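Local coordinates for protein phosphoribosylaminoimidazole-succinocarboxamide synthase (PDB 4O7R) that catalyses the ATP-dependent joining of L-aspartate to carboxyaminoimidazole ribonucleotide, giving the succinocarboxamide intermediate of de novo purine (IMP) biosynthesis, at residues R93-G98 with I170-K175; S193-R198 with L208-F213. All coordinates share one frame; numbering follows the deposited sequence.

Contact 1 of 2, residues R93-G98 with I170-K175; sequences RNVVAG and ILVDFK. With U5P (uridine-5'-monophosphate), chain B.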
loop_
_atom_site.group_PDB
_atom_site.type_symbol
_atom_site.label_atom_id
_atom_site.label_comp_id
_atom_site.label_asym_id
_atom_site.label_seq_id
_atom_site.Cartn_x
_atom_site.Cartn_y
_atom_site.Cartn_z
ATOM N N ARG A 93 -5.794 12.163 2.418
ATOM C CA ARG A 93 -6.233 12.686 1.104
ATOM C C ARG A 93 -7.748 12.913 1.039
ATOM O O ARG A 93 -8.518 11.988 1.292
ATOM C CB ARG A 93 -5.746 11.758 -0.033
ATOM C CG ARG A 93 -4.378 11.131 0.268
ATOM C CD ARG A 93 -3.813 10.322 -0.896
ATOM N NE ARG A 93 -3.291 11.206 -1.927
ATOM C CZ ARG A 93 -2.051 11.199 -2.396
ATOM N NH1 ARG A 93 -1.142 10.317 -1.965
ATOM N NH2 ARG A 93 -1.719 12.099 -3.309
ATOM N N ASN A 94 -8.164 14.148 0.749
ATOM C CA ASN A 94 -9.592 14.512 0.549
ATOM C C ASN A 94 -9.944 14.631 -0.951
ATOM O O ASN A 94 -11.036 14.210 -1.388
ATOM C CB ASN A 94 -9.914 15.844 1.244
ATOM C CG ASN A 94 -9.552 15.832 2.725
ATOM O OD1 ASN A 94 -10.071 15.013 3.476
ATOM N ND2 ASN A 94 -8.637 16.711 3.145
ATOM N N VAL A 95 -9.017 15.207 -1.718
ATOM C CA VAL A 95 -9.171 15.425 -3.155
ATOM C C VAL A 95 -8.052 14.675 -3.905
ATOM O O VAL A 95 -6.907 14.637 -3.440
ATOM C CB VAL A 95 -9.138 16.936 -3.498
ATOM C CG1 VAL A 95 -9.200 17.157 -5.010
ATOM C CG2 VAL A 95 -10.293 17.669 -2.828
ATOM N N VAL A 96 -8.379 14.052 -5.040
ATOM C CA VAL A 96 -7.376 13.290 -5.805
ATOM C C VAL A 96 -6.337 14.249 -6.400
ATOM O O VAL A 96 -6.690 15.257 -7.032
ATOM C CB VAL A 96 -8.018 12.400 -6.903
ATOM C CG1 VAL A 96 -6.960 11.768 -7.802
ATOM C CG2 VAL A 96 -8.855 11.305 -6.270
ATOM N N ALA A 97 -5.067 13.944 -6.144
ATOM C CA ALA A 97 -3.929 14.733 -6.646
ATOM C C ALA A 97 -2.665 13.905 -6.550
ATOM O O ALA A 97 -2.671 12.846 -5.922
ATOM C CB ALA A 97 -3.768 16.032 -5.872
ATOM N N GLY A 98 -1.585 14.389 -7.167
ATOM C CA GLY A 98 -0.270 13.711 -7.125
ATOM C C GLY A 98 -0.291 12.201 -7.344
ATOM O O GLY A 98 -0.893 11.697 -8.296
ATOM N N ILE A 170 -9.090 25.019 -0.120
ATOM C CA ILE A 170 -9.369 23.586 -0.071
ATOM C C ILE A 170 -8.111 22.838 0.353
ATOM O O ILE A 170 -7.056 22.981 -0.295
ATOM C CB ILE A 170 -9.864 23.009 -1.412
ATOM C CG1 ILE A 170 -11.106 23.751 -1.918
ATOM C CG2 ILE A 170 -10.202 21.537 -1.260
ATOM C CD1 ILE A 170 -11.169 23.793 -3.438
ATOM N N LEU A 171 -8.233 22.054 1.434
ATOM C CA LEU A 171 -7.196 21.099 1.830
ATOM C C LEU A 171 -7.295 19.791 1.024
ATOM O O LEU A 171 -8.111 18.897 1.299
ATOM C CB LEU A 171 -7.229 20.817 3.340
ATOM C CG LEU A 171 -6.163 19.875 3.916
ATOM C CD1 LEU A 171 -4.761 20.459 3.849
ATOM C CD2 LEU A 171 -6.512 19.568 5.353
ATOM N N VAL A 172 -6.440 19.691 0.023
ATOM C CA VAL A 172 -6.459 18.575 -0.917
ATOM C C VAL A 172 -5.922 17.278 -0.273
ATOM O O VAL A 172 -6.627 16.257 -0.215
ATOM C CB VAL A 172 -5.691 19.023 -2.175
ATOM C CG1 VAL A 172 -5.341 17.873 -3.115
ATOM C CG2 VAL A 172 -6.458 20.162 -2.860
ATOM N N ASP A 173 -4.695 17.345 0.233
ATOM C CA ASP A 173 -4.060 16.256 0.974
ATOM C C ASP A 173 -2.960 16.865 1.840
ATOM O O ASP A 173 -2.713 18.073 1.774
ATOM C CB ASP A 173 -3.482 15.182 0.004
ATOM C CG ASP A 173 -2.531 15.772 -1.016
ATOM O OD1 ASP A 173 -1.789 16.693 -0.644
ATOM O OD2 ASP A 173 -2.514 15.344 -2.195
ATOM N N PHE A 174 -2.284 16.039 2.630
ATOM C CA PHE A 174 -1.159 16.518 3.438
ATOM C C PHE A 174 -0.472 15.342 4.103
ATOM O O PHE A 174 -1.094 14.295 4.292
ATOM C CB PHE A 174 -1.631 17.541 4.491
ATOM C CG PHE A 174 -2.557 16.971 5.540
ATOM C CD1 PHE A 174 -2.051 16.478 6.736
ATOM C CD2 PHE A 174 -3.926 16.959 5.341
ATOM C CE1 PHE A 174 -2.898 15.953 7.703
ATOM C CE2 PHE A 174 -4.785 16.449 6.318
ATOM C CZ PHE A 174 -4.268 15.945 7.504
ATOM N N LYS A 175 0.797 15.520 4.457
ATOM C CA LYS A 175 1.601 14.475 5.103
ATOM C C LYS A 175 1.855 14.844 6.586
ATOM O O LYS A 175 2.153 16.014 6.898
ATOM C CB LYS A 175 2.912 14.280 4.346
ATOM C CG LYS A 175 3.856 13.191 4.873
ATOM C CD LYS A 175 4.855 13.682 5.926
ATOM C CE LYS A 175 5.832 14.718 5.347
ATOM N NZ LYS A 175 6.768 15.345 6.341
HETATM N N1 U5P B . 4.238 14.758 0.918
HETATM C C2 U5P B . 5.258 15.248 1.797
HETATM N N3 U5P B . 6.473 14.663 1.828
HETATM C C4 U5P B . 6.735 13.612 1.014
HETATM C C5 U5P B . 5.756 13.106 0.147
HETATM C C6 U5P B . 4.497 13.701 0.114
HETATM O O2 U5P B . 5.034 16.218 2.543
HETATM O O4 U5P B . 7.861 13.067 1.040
HETATM C "C1'" U5P B . 2.913 15.398 0.892
HETATM C "C2'" U5P B . 2.656 16.105 -0.429
HETATM O "O2'" U5P B . 3.112 17.460 -0.412
HETATM C "C3'" U5P B . 1.147 16.002 -0.536
HETATM C "C4'" U5P B . 0.787 14.668 0.124
HETATM O "O3'" U5P B . 0.559 17.031 0.249
HETATM O "O4'" U5P B . 1.863 14.421 1.039
HETATM C "C5'" U5P B . 0.614 13.504 -0.866
HETATM O "O5'" U5P B . 1.803 13.343 -1.642
HETATM P P U5P B . 1.911 12.423 -2.957
HETATM O O1P U5P B . 0.731 12.742 -3.811
HETATM O O2P U5P B . 3.240 12.842 -3.563
HETATM O O3P U5P B . 1.920 11.011 -2.406
HETATM O O HOH W 1 -4.434 13.504 -2.891
#
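Arg93 and Asp173 face each other as an antiparallel non-hydrogen-bonded pair, their side chains lying side by side on one face of the sheet, next to the bound uridine monophosphate. The bend at chi3 (76°) turns the guanidinium to the phosphate, where Arg93 NH2 donates to U5P O1P at 2.6 Å and Arg93 NH1 gives a longer bond to O3P. The pairing with Asp173 is electrostatic only: Asp173 OD2 lies 3.5 Å from Arg93 NH2, well off the guanidinium plane, while the other oxygen, Asp173 OD1, accepts from the ribose O3' of U5P at 2.5 Å. One water links the two side chains, accepting from Arg93 NE in the guanidinium plane and donating to both Asp173 OD2 and Val95 O.

At Asn94 the chain turns a corner, and Val172 O follows it by accepting twice, from Asn94 N at 2.8 Å and from Val95 N at 3.0 Å. Asparagine suits the bend because its amide takes up a further carbonyl: Asn94 ND2 donates to Leu171 O at 2.9 Å, approaching from above the carbonyl plane. Val95 CB rests on Val172 CG1, and Val95 CG2 meets Ile170 CG2 where the two side chains cross at about a right angle, an apolar patch that branched residues fill well. Ala97 extends it, Ala97 CB lying 3.7 Å from Val172 CG1. Gly98 passes beside the phosphate with positive phi, and a CB there would collide with U5P O1P.

Strand 169-180 pairs with both strand 84-93 and strand 197-201, and Phe199 and Trp200 of the latter touch Leu171 and Val172. Helix 143-166 packs against Leu171 and offers Asn157 to the amide of Asn94, while strand 111-121 flanks the corner and supplies Glu118 as a second acidic partner for Arg93.

Contact 2 of 2, residues S193-R198 with L208-F213; sequences SPDTCR and LDKDVF. With U5P (uridine-5'-monophosphate), chain B; PO4 (phosphate ion), chain D.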
loop_
_atom_site.group_PDB
_atom_site.type_symbol
_atom_site.label_atom_id
_atom_site.label_comp_id
_atom_site.label_asym_id
_atom_site.label_seq_id
_atom_site.Cartn_x
_atom_site.Cartn_y
_atom_site.Cartn_z
ATOM N N SER A 193 3.035 22.657 6.709
ATOM C CA SER A 193 3.388 23.848 5.974
ATOM C C SER A 193 2.962 23.646 4.533
ATOM O O SER A 193 2.511 22.549 4.186
ATOM C CB SER A 193 4.904 24.086 6.078
ATOM O OG SER A 193 5.633 23.190 5.248
ATOM N N PRO A 194 3.087 24.696 3.682
ATOM C CA PRO A 194 2.725 24.527 2.275
ATOM C C PRO A 194 3.670 23.571 1.525
ATOM O O PRO A 194 3.386 23.201 0.387
ATOM C CB PRO A 194 2.813 25.952 1.718
ATOM C CG PRO A 194 2.656 26.854 2.902
ATOM C CD PRO A 194 3.379 26.105 4.001
ATOM N N ASP A 195 4.779 23.192 2.173
ATOM C CA ASP A 195 5.668 22.136 1.690
ATOM C C ASP A 195 5.027 20.739 1.819
ATOM O O ASP A 195 5.224 19.886 0.954
ATOM C CB ASP A 195 6.949 22.108 2.526
ATOM C CG ASP A 195 8.121 22.883 1.893
ATOM O OD1 ASP A 195 9.264 22.495 2.156
ATOM O OD2 ASP A 195 7.920 23.881 1.184
ATOM N N THR A 196 4.263 20.520 2.896
ATOM C CA THR A 196 3.781 19.170 3.267
ATOM C C THR A 196 2.240 18.990 3.168
ATOM O O THR A 196 1.668 17.965 3.593
ATOM C CB THR A 196 4.328 18.727 4.656
ATOM O OG1 THR A 196 3.891 19.641 5.671
ATOM C CG2 THR A 196 5.870 18.707 4.627
ATOM N N CYS A 197 1.594 19.996 2.573
ATOM C CA CYS A 197 0.171 19.958 2.260
ATOM C C CYS A 197 -0.014 20.392 0.825
ATOM O O CYS A 197 0.810 21.128 0.288
ATOM C CB CYS A 197 -0.611 20.946 3.126
ATOM S SG CYS A 197 -0.361 20.835 4.906
ATOM N N ARG A 198 -1.106 19.943 0.221
ATOM C CA ARG A 198 -1.651 20.619 -0.945
ATOM C C ARG A 198 -2.778 21.547 -0.517
ATOM O O ARG A 198 -3.664 21.157 0.270
ATOM C CB ARG A 198 -2.131 19.626 -2.019
ATOM C CG ARG A 198 -1.007 18.849 -2.683
ATOM C CD ARG A 198 -1.470 18.136 -3.945
ATOM N NE ARG A 198 -0.297 17.683 -4.686
ATOM C CZ ARG A 198 0.299 16.505 -4.520
ATOM N NH1 ARG A 198 -0.211 15.598 -3.686
ATOM N NH2 ARG A 198 1.388 16.217 -5.226
ATOM N N LEU A 208 -1.555 26.666 -4.018
ATOM C CA LEU A 208 -0.789 27.590 -3.183
ATOM C C LEU A 208 0.106 26.734 -2.235
ATOM O O LEU A 208 -0.004 26.783 -1.004
ATOM C CB LEU A 208 -1.740 28.528 -2.403
ATOM C CG LEU A 208 -2.918 29.200 -3.156
ATOM C CD1 LEU A 208 -3.883 29.900 -2.205
ATOM C CD2 LEU A 208 -2.483 30.169 -4.261
ATOM N N ASP A 209 0.992 25.937 -2.827
ATOM C CA ASP A 209 1.729 24.918 -2.090
ATOM C C ASP A 209 2.977 24.497 -2.883
ATOM O O ASP A 209 3.285 25.111 -3.899
ATOM C CB ASP A 209 0.810 23.718 -1.795
ATOM C CG ASP A 209 0.218 23.102 -3.058
ATOM O OD1 ASP A 209 -0.955 22.651 -3.022
ATOM O OD2 ASP A 209 0.918 23.064 -4.093
ATOM N N LYS A 210 3.669 23.447 -2.447
ATOM C CA LYS A 210 4.922 23.056 -3.086
ATOM C C LYS A 210 4.760 22.593 -4.534
ATOM O O LYS A 210 5.758 22.498 -5.257
ATOM C CB LYS A 210 5.650 21.993 -2.278
ATOM C CG LYS A 210 7.156 21.946 -2.525
ATOM C CD LYS A 210 7.876 20.994 -1.569
ATOM C CE LYS A 210 7.860 19.583 -2.108
ATOM N NZ LYS A 210 8.723 18.684 -1.301
ATOM N N ASP A 211 3.520 22.324 -4.969
ATOM C CA ASP A 211 3.263 21.913 -6.372
ATOM C C ASP A 211 3.666 23.002 -7.386
ATOM O O ASP A 211 4.053 22.707 -8.525
ATOM C CB ASP A 211 1.802 21.525 -6.587
ATOM C CG ASP A 211 1.513 20.076 -6.250
ATOM O OD1 ASP A 211 2.432 19.300 -5.891
ATOM O OD2 ASP A 211 0.332 19.703 -6.363
ATOM N N VAL A 212 3.569 24.253 -6.959
ATOM C CA VAL A 212 4.065 25.405 -7.723
ATOM C C VAL A 212 5.545 25.204 -8.107
ATOM O O VAL A 212 5.931 25.403 -9.266
ATOM C CB VAL A 212 3.834 26.708 -6.928
ATOM C CG1 VAL A 212 4.439 27.927 -7.629
ATOM C CG2 VAL A 212 2.341 26.907 -6.696
ATOM N N PHE A 213 6.351 24.774 -7.132
ATOM C CA PHE A 213 7.754 24.433 -7.361
ATOM C C PHE A 213 7.881 23.104 -8.098
ATOM O O PHE A 213 8.523 23.038 -9.133
ATOM C CB PHE A 213 8.515 24.429 -6.027
ATOM C CG PHE A 213 9.895 23.802 -6.080
ATOM C CD1 PHE A 213 10.923 24.371 -6.836
ATOM C CD2 PHE A 213 10.184 22.677 -5.317
ATOM C CE1 PHE A 213 12.198 23.799 -6.856
ATOM C CE2 PHE A 213 11.449 22.103 -5.337
ATOM C CZ PHE A 213 12.458 22.668 -6.105
HETATM N N1 U5P B . 4.238 14.758 0.918
HETATM C C2 U5P B . 5.258 15.248 1.797
HETATM N N3 U5P B . 6.473 14.663 1.828
HETATM C C4 U5P B . 6.735 13.612 1.014
HETATM C C5 U5P B . 5.756 13.106 0.147
HETATM C C6 U5P B . 4.497 13.701 0.114
HETATM O O2 U5P B . 5.034 16.218 2.543
HETATM O O4 U5P B . 7.861 13.067 1.040
HETATM C "C1'" U5P B . 2.913 15.398 0.892
HETATM C "C2'" U5P B . 2.656 16.105 -0.429
HETATM O "O2'" U5P B . 3.112 17.460 -0.412
HETATM C "C3'" U5P B . 1.147 16.002 -0.536
HETATM C "C4'" U5P B . 0.787 14.668 0.124
HETATM O "O3'" U5P B . 0.559 17.031 0.249
HETATM O "O4'" U5P B . 1.863 14.421 1.039
HETATM C "C5'" U5P B . 0.614 13.504 -0.866
HETATM O "O5'" U5P B . 1.803 13.343 -1.642
HETATM P P U5P B . 1.911 12.423 -2.957
HETATM O O1P U5P B . 0.731 12.742 -3.811
HETATM O O2P U5P B . 3.240 12.842 -3.563
HETATM O O3P U5P B . 1.920 11.011 -2.406
HETATM P P PO4 D . 8.417 15.438 -3.114
HETATM O O1 PO4 D . 9.389 16.319 -2.338
HETATM O O2 PO4 D . 7.217 15.221 -2.199
HETATM O O3 PO4 D . 8.007 16.054 -4.436
HETATM O O4 PO4 D . 9.040 14.102 -3.481
#
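Arg198 lays its guanidinium with one face over C2' of the uridine monophosphate ribose and its edge against Asp211. Extended from CG to NE, the chain brings Arg198 NE within 2.7 Å of Asp211 OD2, which it meets on the syn side and in the guanidinium plane; a weak bond joins Arg198 NH2 to Asp211 OD1. Arg198 NH1 donates to U5P O1P at 3.0 Å. Replacing Arg198 by alanine removes the guanidinium, and the nucleotide phosphate would probably lose one of its donors while Asp211 keeps one basic partner fewer.

Asp209, with CG between its backbone N and carbonyl carbon (chi1 58°), caps the turn into the helix: Asp209 OD2 accepts from Asp211 N at 2.8 Å, while OD1 accepts from Phe199 N. Pro194 O accepts from Lys210 N at 2.9 Å. The long Lys210 chain crosses Asp195, whose carboxylate is engaged by Tyr224 and Lys45, and Lys210 NZ donates to O1 of a phosphate ion at 2.7 Å. With Arg198 at the nucleotide phosphate, Lys210 at the phosphate ion (probably from the crystallisation liquor) and Arg214 bonded to both, the arrangement is consistent with an anion-binding part of the SAICAR synthetase active site.

How the contacts relate
From the N terminus, strand 84-93 leads into 93-98, and contact 1 closes only after strand 111-121 and helices 133-138 and 143-166 have been passed, when 170-175 returns beside it: a long loop of 71 residues. Contact 2 follows in series, neither nested nor crossed, closing a short loop of nine residues. The two meet in one sheet, where Lys175 N lies 2.7 Å from Thr196 O, a probable hydrogen bond, and Asp173 OD2 forms a 2.8 Å salt bridge with Arg198 NH1. Contact 1 ties the end of strand 84-93 and its following loop to strand 169-180; contact 2 ties the entry to strand 197-201 to the turn into helix 211-214. Both touch one uridine monophosphate.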